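Local coordinates for protein tyrosine recombinase XerH (Helicobacter pylori, PDB 5JK0) that cuts and rejoins recombining DNA molecules as a site-specific tyrosine recombinase and takes part in chromosome segregation, at residues L17-T29 and L46-L58. Numbering follows the deposited sequence.
Sequences LLWIGRFLRYKCT and LNELNQACSSSQL. With nucleotides of chain G.
Arg25 reaches across to Leu46 and Asn50 and makes the polar part of this contact. Its chain runs extended, with CG anti to the backbone N (chi1 -172°), and passes alongside Leu49. The guanidinium thus arrives at the type I turn from Glu48 to Gln51. Arg25 NE donates to Leu46 O at 3.0 Å, a fairly straight bond at 161°, and the oxygen lies nearly level with the guanidinium plane. Arg25 NH1 gives Asn50 OD1 a weak, bent bond of 2.8 Å. The Asn50 amide is tilted 46° to the guanidinium, and ND2 lies over the rim of one face. ND2 and NE are both donors and do not bond.

Aliphatic side chains fill most of the remaining contact. Leu46 CD2 meets Cys28 CB and Thr29 CG2. Leu58 CD2 rests on Gly21 CA, and Leu58 CD1 lies 3.7 Å from Leu17 CD2. Leu17 CD1 packs on the backbone of Cys53 and Ser55. Leu18 CD1 touches Ala52 CB.

Thr29 OG1 donates to Tyr26 O at 2.8 Å. Trp19 NE1 donates to Leu6 O, and Arg22 NH2 makes a salt bridge with Glu8. Ser54 and Gln57 form a capping box of two weak bonds that starts helix 55-68. Lys27 NZ donates to OP2 of DT19 of chain G at 2.7 Å. The contact joins three successive helices of the N-terminal SAM-like domain of a phage-integrase-family recombinase, a helical DNA-binding bundle.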
ATOM      1  N   LEU D  17      -4.141  -8.111 -36.212  1.00 29.91           N
ATOM      2  CA  LEU D  17      -5.588  -8.254 -36.343  1.00 30.97           C
ATOM      3  C   LEU D  17      -6.009  -9.711 -36.229  1.00 32.44           C
ATOM      4  O   LEU D  17      -7.075 -10.021 -35.702  1.00 32.09           O
ATOM      5  CB  LEU D  17      -6.071  -7.686 -37.679  1.00 32.99           C
ATOM      6  CG  LEU D  17      -6.541  -6.232 -37.697  1.00 33.35           C
ATOM      7  CD1 LEU D  17      -7.024  -5.849 -39.088  1.00 35.21           C
ATOM      8  CD2 LEU D  17      -7.635  -6.011 -36.665  1.00 32.81           C
ATOM      9  N   LEU D  18      -5.162 -10.596 -36.741  1.00 34.07           N
ATOM     10  CA  LEU D  18      -5.441 -12.024 -36.742  1.00 34.55           C
ATOM     11  C   LEU D  18      -5.518 -12.568 -35.318  1.00 32.15           C
ATOM     12  O   LEU D  18      -6.418 -13.340 -34.988  1.00 32.78           O
ATOM     13  CB  LEU D  18      -4.370 -12.770 -37.539  1.00 36.65           C
ATOM     14  CG  LEU D  18      -4.785 -14.082 -38.202  1.00 40.25           C
ATOM     15  CD1 LEU D  18      -5.917 -13.839 -39.186  1.00 41.38           C
ATOM     16  CD2 LEU D  18      -3.595 -14.721 -38.900  1.00 41.93           C
ATOM     17  N   TRP D  19      -4.576 -12.153 -34.476  1.00 29.78           N
ATOM     18  CA  TRP D  19      -4.531 -12.612 -33.090  1.00 28.91           C
ATOM     19  C   TRP D  19      -5.608 -11.964 -32.225  1.00 29.49           C
ATOM     20  O   TRP D  19      -6.142 -12.597 -31.315  1.00 31.44           O
ATOM     21  CB  TRP D  19      -3.151 -12.348 -32.483  1.00 25.38           C
ATOM     22  CG  TRP D  19      -2.113 -13.331 -32.922  1.00 24.74           C
ATOM     23  CD1 TRP D  19      -1.051 -13.094 -33.747  1.00 25.02           C
ATOM     24  CD2 TRP D  19      -2.044 -14.716 -32.566  1.00 25.58           C
ATOM     25  NE1 TRP D  19      -0.321 -14.246 -33.919  1.00 24.52           N
ATOM     26  CE2 TRP D  19      -0.912 -15.256 -33.206  1.00 25.63           C
ATOM     27  CE3 TRP D  19      -2.828 -15.552 -31.765  1.00 27.28           C
ATOM     28  CZ2 TRP D  19      -0.544 -16.592 -33.071  1.00 27.21           C
ATOM     29  CZ3 TRP D  19      -2.462 -16.880 -31.632  1.00 28.59           C
ATOM     30  CH2 TRP D  19      -1.330 -17.386 -32.281  1.00 29.60           C
ATOM     31  N   ILE D  20      -5.922 -10.703 -32.508  1.00 28.05           N
ATOM     32  CA  ILE D  20      -6.965  -9.994 -31.770  1.00 28.86           C
ATOM     33  C   ILE D  20      -8.322 -10.652 -32.003  1.00 30.51           C
ATOM     34  O   ILE D  20      -9.100 -10.842 -31.067  1.00 32.55           O
ATOM     35  CB  ILE D  20      -7.036  -8.506 -32.172  1.00 29.97           C
ATOM     36  CG1 ILE D  20      -5.769  -7.773 -31.727  1.00 28.44           C
ATOM     37  CG2 ILE D  20      -8.258  -7.841 -31.555  1.00 29.39           C
ATOM     38  CD1 ILE D  20      -5.769  -6.299 -32.068  1.00 28.46           C
ATOM     39  N   GLY D  21      -8.594 -11.008 -33.255  1.00 29.95           N
ATOM     40  CA  GLY D  21      -9.832 -11.678 -33.607  1.00 31.72           C
ATOM     41  C   GLY D  21      -9.975 -13.023 -32.921  1.00 34.18           C
ATOM     42  O   GLY D  21     -11.059 -13.385 -32.466  1.00 36.38           O
ATOM     43  N   ARG D  22      -8.874 -13.765 -32.847  1.00 33.63           N
ATOM     44  CA  ARG D  22      -8.863 -15.059 -32.173  1.00 33.69           C
ATOM     45  C   ARG D  22      -9.112 -14.903 -30.677  1.00 30.79           C
ATOM     46  O   ARG D  22      -9.849 -15.686 -30.076  1.00 29.45           O
ATOM     47  CB  ARG D  22      -7.531 -15.775 -32.407  1.00 34.19           C
ATOM     48  CG  ARG D  22      -7.319 -16.251 -33.833  1.00 36.80           C
ATOM     49  CD  ARG D  22      -5.865 -16.623 -34.071  1.00 36.76           C
ATOM     50  NE  ARG D  22      -5.638 -17.125 -35.423  1.00 35.55           N
ATOM     51  CZ  ARG D  22      -4.447 -17.163 -36.013  1.00 36.05           C
ATOM     52  NH1 ARG D  22      -3.374 -16.719 -35.371  1.00 35.18           N
ATOM     53  NH2 ARG D  22      -4.329 -17.636 -37.246  1.00 35.85           N
ATOM     54  N   PHE D  23      -8.492 -13.890 -30.083  1.00 28.59           N
ATOM     55  CA  PHE D  23      -8.636 -13.633 -28.655  1.00 30.03           C
ATOM     56  C   PHE D  23     -10.061 -13.224 -28.295  1.00 30.08           C
ATOM     57  O   PHE D  23     -10.630 -13.722 -27.325  1.00 30.69           O
ATOM     58  CB  PHE D  23      -7.655 -12.550 -28.204  1.00 28.62           C
ATOM     59  CG  PHE D  23      -7.835 -12.125 -26.774  1.00 28.08           C
ATOM     60  CD1 PHE D  23      -7.476 -12.971 -25.738  1.00 29.74           C
ATOM     61  CD2 PHE D  23      -8.353 -10.879 -26.466  1.00 26.90           C
ATOM     62  CE1 PHE D  23      -7.634 -12.583 -24.420  1.00 29.55           C
ATOM     63  CE2 PHE D  23      -8.516 -10.485 -25.149  1.00 25.58           C
ATOM     64  CZ  PHE D  23      -8.155 -11.338 -24.126  1.00 26.69           C
ATOM     65  N   LEU D  24     -10.634 -12.322 -29.086  1.00 29.65           N
ATOM     66  CA  LEU D  24     -11.979 -11.822 -28.822  1.00 30.51           C
ATOM     67  C   LEU D  24     -13.032 -12.914 -28.990  1.00 32.44           C
ATOM     68  O   LEU D  24     -14.058 -12.899 -28.310  1.00 34.24           O
ATOM     69  CB  LEU D  24     -12.297 -10.636 -29.735  1.00 30.09           C
ATOM     70  CG  LEU D  24     -11.538  -9.343 -29.425  1.00 28.51           C
ATOM     71  CD1 LEU D  24     -11.878  -8.258 -30.434  1.00 27.99           C
ATOM     72  CD2 LEU D  24     -11.842  -8.876 -28.008  1.00 27.63           C
ATOM     73  N   ARG D  25     -12.782 -13.860 -29.891  1.00 32.62           N
ATOM     74  CA  ARG D  25     -13.700 -14.978 -30.070  1.00 36.09           C
ATOM     75  C   ARG D  25     -13.631 -15.910 -28.870  1.00 37.19           C
ATOM     76  O   ARG D  25     -14.645 -16.458 -28.438  1.00 40.11           O
ATOM     77  CB  ARG D  25     -13.390 -15.755 -31.352  1.00 36.71           C
ATOM     78  CG  ARG D  25     -14.444 -16.806 -31.686  1.00 39.36           C
ATOM     79  CD  ARG D  25     -14.016 -17.704 -32.832  1.00 42.18           C
ATOM     80  NE  ARG D  25     -15.109 -18.563 -33.282  1.00 46.71           N
ATOM     81  CZ  ARG D  25     -15.425 -19.729 -32.726  1.00 48.95           C
ATOM     82  NH1 ARG D  25     -16.436 -20.441 -33.205  1.00 50.67           N
ATOM     83  NH2 ARG D  25     -14.733 -20.182 -31.690  1.00 48.93           N
ATOM     84  N   TYR D  26     -12.426 -16.087 -28.337  1.00 36.54           N
ATOM     85  CA  TYR D  26     -12.225 -16.915 -27.155  1.00 38.65           C
ATOM     86  C   TYR D  26     -12.943 -16.331 -25.946  1.00 39.09           C
ATOM     87  O   TYR D  26     -13.543 -17.061 -25.157  1.00 42.32           O
ATOM     88  CB  TYR D  26     -10.735 -17.071 -26.850  1.00 38.09           C
ATOM     89  CG  TYR D  26     -10.457 -17.529 -25.436  1.00 39.78           C
ATOM     90  CD1 TYR D  26     -10.736 -18.831 -25.041  1.00 43.06           C
ATOM     91  CD2 TYR D  26      -9.920 -16.659 -24.497  1.00 38.68           C
ATOM     92  CE1 TYR D  26     -10.489 -19.254 -23.749  1.00 45.08           C
ATOM     93  CE2 TYR D  26      -9.667 -17.073 -23.203  1.00 40.65           C
ATOM     94  CZ  TYR D  26      -9.953 -18.371 -22.835  1.00 43.60           C
ATOM     95  OH  TYR D  26      -9.703 -18.790 -21.549  1.00 46.12           O
ATOM     96  N   LYS D  27     -12.876 -15.011 -25.806  1.00 37.12           N
ATOM     97  CA  LYS D  27     -13.530 -14.333 -24.694  1.00 37.13           C
ATOM     98  C   LYS D  27     -15.046 -14.460 -24.797  1.00 39.08           C
ATOM     99  O   LYS D  27     -15.732 -14.574 -23.786  1.00 42.66           O
ATOM    100  CB  LYS D  27     -13.125 -12.858 -24.645  1.00 33.82           C
ATOM    101  CG  LYS D  27     -11.629 -12.631 -24.500  1.00 31.93           C
ATOM    102  CD  LYS D  27     -11.063 -13.349 -23.285  1.00 33.72           C
ATOM    103  CE  LYS D  27     -11.585 -12.754 -21.988  1.00 33.99           C
ATOM    104  NZ  LYS D  27     -10.989 -13.417 -20.794  1.00 33.83           N
ATOM    105  N   CYS D  28     -15.562 -14.455 -26.021  1.00 38.62           N
ATOM    106  CA  CYS D  28     -16.998 -14.590 -26.242  1.00 39.35           C
ATOM    107  C   CYS D  28     -17.518 -15.946 -25.769  1.00 42.13           C
ATOM    108  O   CYS D  28     -18.668 -16.064 -25.348  1.00 44.62           O
ATOM    109  CB  CYS D  28     -17.338 -14.391 -27.720  1.00 39.20           C
ATOM    110  SG  CYS D  28     -17.312 -12.670 -28.267  1.00 41.36           S
ATOM    111  N   THR D  29     -16.664 -16.962 -25.836  1.00 42.45           N
ATOM    112  CA  THR D  29     -17.055 -18.309 -25.437  1.00 44.39           C
ATOM    113  C   THR D  29     -16.723 -18.593 -23.975  1.00 45.40           C
ATOM    114  O   THR D  29     -17.313 -19.481 -23.359  1.00 48.02           O
ATOM    115  CB  THR D  29     -16.376 -19.375 -26.321  1.00 44.62           C
ATOM    116  OG1 THR D  29     -14.953 -19.288 -26.175  1.00 42.06           O
ATOM    117  CG2 THR D  29     -16.744 -19.169 -27.783  1.00 44.54           C
ATOM    118  N   LEU D  46     -19.868 -15.720 -33.631  1.00 41.66           N
ATOM    119  CA  LEU D  46     -18.807 -16.716 -33.545  1.00 43.12           C
ATOM    120  C   LEU D  46     -18.391 -17.186 -34.935  1.00 45.82           C
ATOM    121  O   LEU D  46     -17.220 -17.482 -35.176  1.00 44.98           O
ATOM    122  CB  LEU D  46     -19.255 -17.908 -32.698  1.00 45.56           C
ATOM    123  CG  LEU D  46     -19.599 -17.624 -31.234  1.00 43.66           C
ATOM    124  CD1 LEU D  46     -20.032 -18.900 -30.530  1.00 45.62           C
ATOM    125  CD2 LEU D  46     -18.423 -16.983 -30.515  1.00 40.50           C
ATOM    126  N   ASN D  47     -19.358 -17.250 -35.846  1.00 49.59           N
ATOM    127  CA  ASN D  47     -19.092 -17.662 -37.218  1.00 52.36           C
ATOM    128  C   ASN D  47     -18.222 -16.652 -37.958  1.00 51.88           C
ATOM    129  O   ASN D  47     -17.327 -17.029 -38.713  1.00 51.09           O
ATOM    130  CB  ASN D  47     -20.405 -17.874 -37.975  1.00 55.93           C
ATOM    131  N   GLU D  48     -18.487 -15.368 -37.735  1.00 51.97           N
ATOM    132  CA  GLU D  48     -17.714 -14.311 -38.378  1.00 53.77           C
ATOM    133  C   GLU D  48     -16.296 -14.248 -37.822  1.00 51.42           C
ATOM    134  O   GLU D  48     -15.350 -13.946 -38.549  1.00 50.93           O
ATOM    135  CB  GLU D  48     -18.400 -12.955 -38.203  1.00 56.03           C
ATOM    136  CG  GLU D  48     -19.798 -12.883 -38.789  1.00 62.62           C
ATOM    137  CD  GLU D  48     -20.350 -11.470 -38.798  1.00 65.34           C
ATOM    138  OE1 GLU D  48     -19.588 -10.537 -39.132  1.00 65.63           O
ATOM    139  OE2 GLU D  48     -21.542 -11.292 -38.467  1.00 68.08           O
ATOM    140  N   LEU D  49     -16.155 -14.540 -36.534  1.00 51.30           N
ATOM    141  CA  LEU D  49     -14.861 -14.461 -35.864  1.00 50.60           C
ATOM    142  C   LEU D  49     -13.968 -15.659 -36.180  1.00 54.20           C
ATOM    143  O   LEU D  49     -12.796 -15.680 -35.805  1.00 52.34           O
ATOM    144  CB  LEU D  49     -15.056 -14.339 -34.351  1.00 48.77           C
ATOM    145  CG  LEU D  49     -15.685 -13.036 -33.854  1.00 46.68           C
ATOM    146  CD1 LEU D  49     -15.945 -13.098 -32.357  1.00 45.41           C
ATOM    147  CD2 LEU D  49     -14.799 -11.848 -34.197  1.00 44.95           C
ATOM    148  N   ASN D  50     -14.521 -16.654 -36.869  1.00 57.93           N
ATOM    149  CA  ASN D  50     -13.747 -17.824 -37.266  1.00 61.20           C
ATOM    150  C   ASN D  50     -12.871 -17.545 -38.481  1.00 61.15           C
ATOM    151  O   ASN D  50     -12.003 -18.346 -38.830  1.00 61.60           O
ATOM    152  CB  ASN D  50     -14.669 -19.010 -37.554  1.00 66.06           C
ATOM    153  CG  ASN D  50     -14.946 -19.844 -36.319  1.00 69.78           C
ATOM    154  OD1 ASN D  50     -16.095 -20.017 -35.916  1.00 73.08           O
ATOM    155  ND2 ASN D  50     -13.887 -20.369 -35.712  1.00 69.87           N
ATOM    156  N   GLN D  51     -13.107 -16.407 -39.123  1.00 61.53           N
ATOM    157  CA  GLN D  51     -12.307 -15.992 -40.267  1.00 62.12           C
ATOM    158  C   GLN D  51     -11.595 -14.676 -39.974  1.00 59.31           C
ATOM    159  O   GLN D  51     -11.896 -14.002 -38.988  1.00 56.49           O
ATOM    160  CB  GLN D  51     -13.181 -15.856 -41.516  1.00 65.55           C
ATOM    161  N   ALA D  52     -10.646 -14.314 -40.833  1.00 57.93           N
ATOM    162  CA  ALA D  52      -9.911 -13.065 -40.677  1.00 53.92           C
ATOM    163  C   ALA D  52     -10.820 -11.869 -40.933  1.00 52.75           C
ATOM    164  O   ALA D  52     -11.489 -11.796 -41.963  1.00 55.22           O
ATOM    165  CB  ALA D  52      -8.712 -13.033 -41.612  1.00 53.51           C
ATOM    166  N   CYS D  53     -10.844 -10.932 -39.991  1.00 49.78           N
ATOM    167  CA  CYS D  53     -11.688  -9.752 -40.114  1.00 49.22           C
ATOM    168  C   CYS D  53     -10.865  -8.470 -40.079  1.00 46.69           C
ATOM    169  O   CYS D  53      -9.776  -8.435 -39.507  1.00 44.03           O
ATOM    170  CB  CYS D  53     -12.736  -9.723 -38.999  1.00 49.33           C
ATOM    171  SG  CYS D  53     -13.731 -11.222 -38.857  1.00 45.87           S
ATOM    172  N   SER D  54     -11.393  -7.417 -40.695  1.00 46.15           N
ATOM    173  CA  SER D  54     -10.767  -6.105 -40.616  1.00 44.42           C
ATOM    174  C   SER D  54     -11.125  -5.461 -39.283  1.00 42.78           C
ATOM    175  O   SER D  54     -11.940  -5.997 -38.531  1.00 42.79           O
ATOM    176  CB  SER D  54     -11.208  -5.215 -41.780  1.00 45.24           C
ATOM    177  OG  SER D  54     -12.588  -4.906 -41.695  1.00 45.18           O
ATOM    178  N   SER D  55     -10.515  -4.317 -38.993  1.00 40.68           N
ATOM    179  CA  SER D  55     -10.779  -3.611 -37.746  1.00 39.43           C
ATOM    180  C   SER D  55     -12.235  -3.169 -37.670  1.00 38.47           C
ATOM    181  O   SER D  55     -12.863  -3.242 -36.615  1.00 37.53           O
ATOM    182  CB  SER D  55      -9.855  -2.400 -37.606  1.00 40.25           C
ATOM    183  OG  SER D  55     -10.117  -1.700 -36.403  1.00 41.64           O
ATOM    184  N   SER D  56     -12.766  -2.714 -38.800  1.00 38.67           N
ATOM    185  CA  SER D  56     -14.154  -2.277 -38.879  1.00 41.04           C
ATOM    186  C   SER D  56     -15.111  -3.441 -38.651  1.00 41.14           C
ATOM    187  O   SER D  56     -16.161  -3.282 -38.030  1.00 41.73           O
ATOM    188  CB  SER D  56     -14.432  -1.622 -40.232  1.00 44.90           C
ATOM    189  OG  SER D  56     -15.797  -1.263 -40.353  1.00 48.29           O
ATOM    190  N   GLN D  57     -14.740  -4.614 -39.157  1.00 40.13           N
ATOM    191  CA  GLN D  57     -15.568  -5.805 -39.007  1.00 41.18           C
ATOM    192  C   GLN D  57     -15.548  -6.326 -37.573  1.00 38.91           C
ATOM    193  O   GLN D  57     -16.575  -6.755 -37.051  1.00 39.61           O
ATOM    194  CB  GLN D  57     -15.108  -6.898 -39.976  1.00 44.05           C
ATOM    195  CG  GLN D  57     -15.334  -6.549 -41.438  1.00 49.25           C
ATOM    196  CD  GLN D  57     -14.780  -7.595 -42.385  1.00 53.78           C
ATOM    197  OE1 GLN D  57     -14.229  -8.609 -41.955  1.00 55.60           O
ATOM    198  NE2 GLN D  57     -14.923  -7.353 -43.684  1.00 55.96           N
ATOM    199  N   LEU D  58     -14.380  -6.283 -36.937  1.00 35.76           N
ATOM    200  CA  LEU D  58     -14.254  -6.712 -35.546  1.00 35.40           C
ATOM    201  C   LEU D  58     -15.075  -5.820 -34.621  1.00 35.26           C
ATOM    202  O   LEU D  58     -15.659  -6.290 -33.644  1.00 34.94           O
ATOM    203  CB  LEU D  58     -12.790  -6.710 -35.103  1.00 33.49           C
ATOM    204  CG  LEU D  58     -11.899  -7.819 -35.660  1.00 33.98           C
ATOM    205  CD1 LEU D  58     -10.505  -7.722 -35.069  1.00 32.31           C
ATOM    206  CD2 LEU D  58     -12.508  -9.183 -35.380  1.00 35.72           C
TER
ATOM    207  P    DT G  19     -11.242 -12.886 -17.164  1.00 48.36           P
ATOM    208  OP1  DT G  19     -10.355 -14.061 -17.034  1.00 48.95           O
ATOM    209  OP2  DT G  19     -11.342 -12.173 -18.458  1.00 50.21           O
ATOM    210  O5'  DT G  19     -12.726 -13.298 -16.732  1.00 51.67           O
ATOM    211  C5'  DT G  19     -12.942 -13.956 -15.483  1.00 48.66           C
ATOM    212  C4'  DT G  19     -14.147 -13.377 -14.755  1.00 47.08           C
ATOM    213  O4'  DT G  19     -13.799 -12.095 -14.171  1.00 46.07           O
ATOM    214  C3'  DT G  19     -15.386 -13.133 -15.624  1.00 48.58           C
ATOM    215  O3'  DT G  19     -16.535 -13.683 -14.994  1.00 48.55           O
ATOM    216  C2'  DT G  19     -15.469 -11.608 -15.711  1.00 48.58           C
ATOM    217  C1'  DT G  19     -14.854 -11.193 -14.387  1.00 46.97           C
ATOM    218  N1   DT G  19     -14.302  -9.810 -14.388  1.00 47.85           N
ATOM    219  C2   DT G  19     -14.770  -8.896 -13.471  1.00 48.48           C
ATOM    220  O2   DT G  19     -15.624  -9.159 -12.642  1.00 47.88           O
ATOM    221  N3   DT G  19     -14.197  -7.655 -13.555  1.00 48.54           N
ATOM    222  C4   DT G  19     -13.225  -7.243 -14.448  1.00 48.74           C
ATOM    223  O4   DT G  19     -12.773  -6.103 -14.445  1.00 49.75           O
ATOM    224  C5   DT G  19     -12.779  -8.249 -15.383  1.00 48.57           C
ATOM    225  C7   DT G  19     -11.726  -7.918 -16.399  1.00 50.71           C
ATOM    226  C6   DT G  19     -13.332  -9.469 -15.309  1.00 48.05           C
TER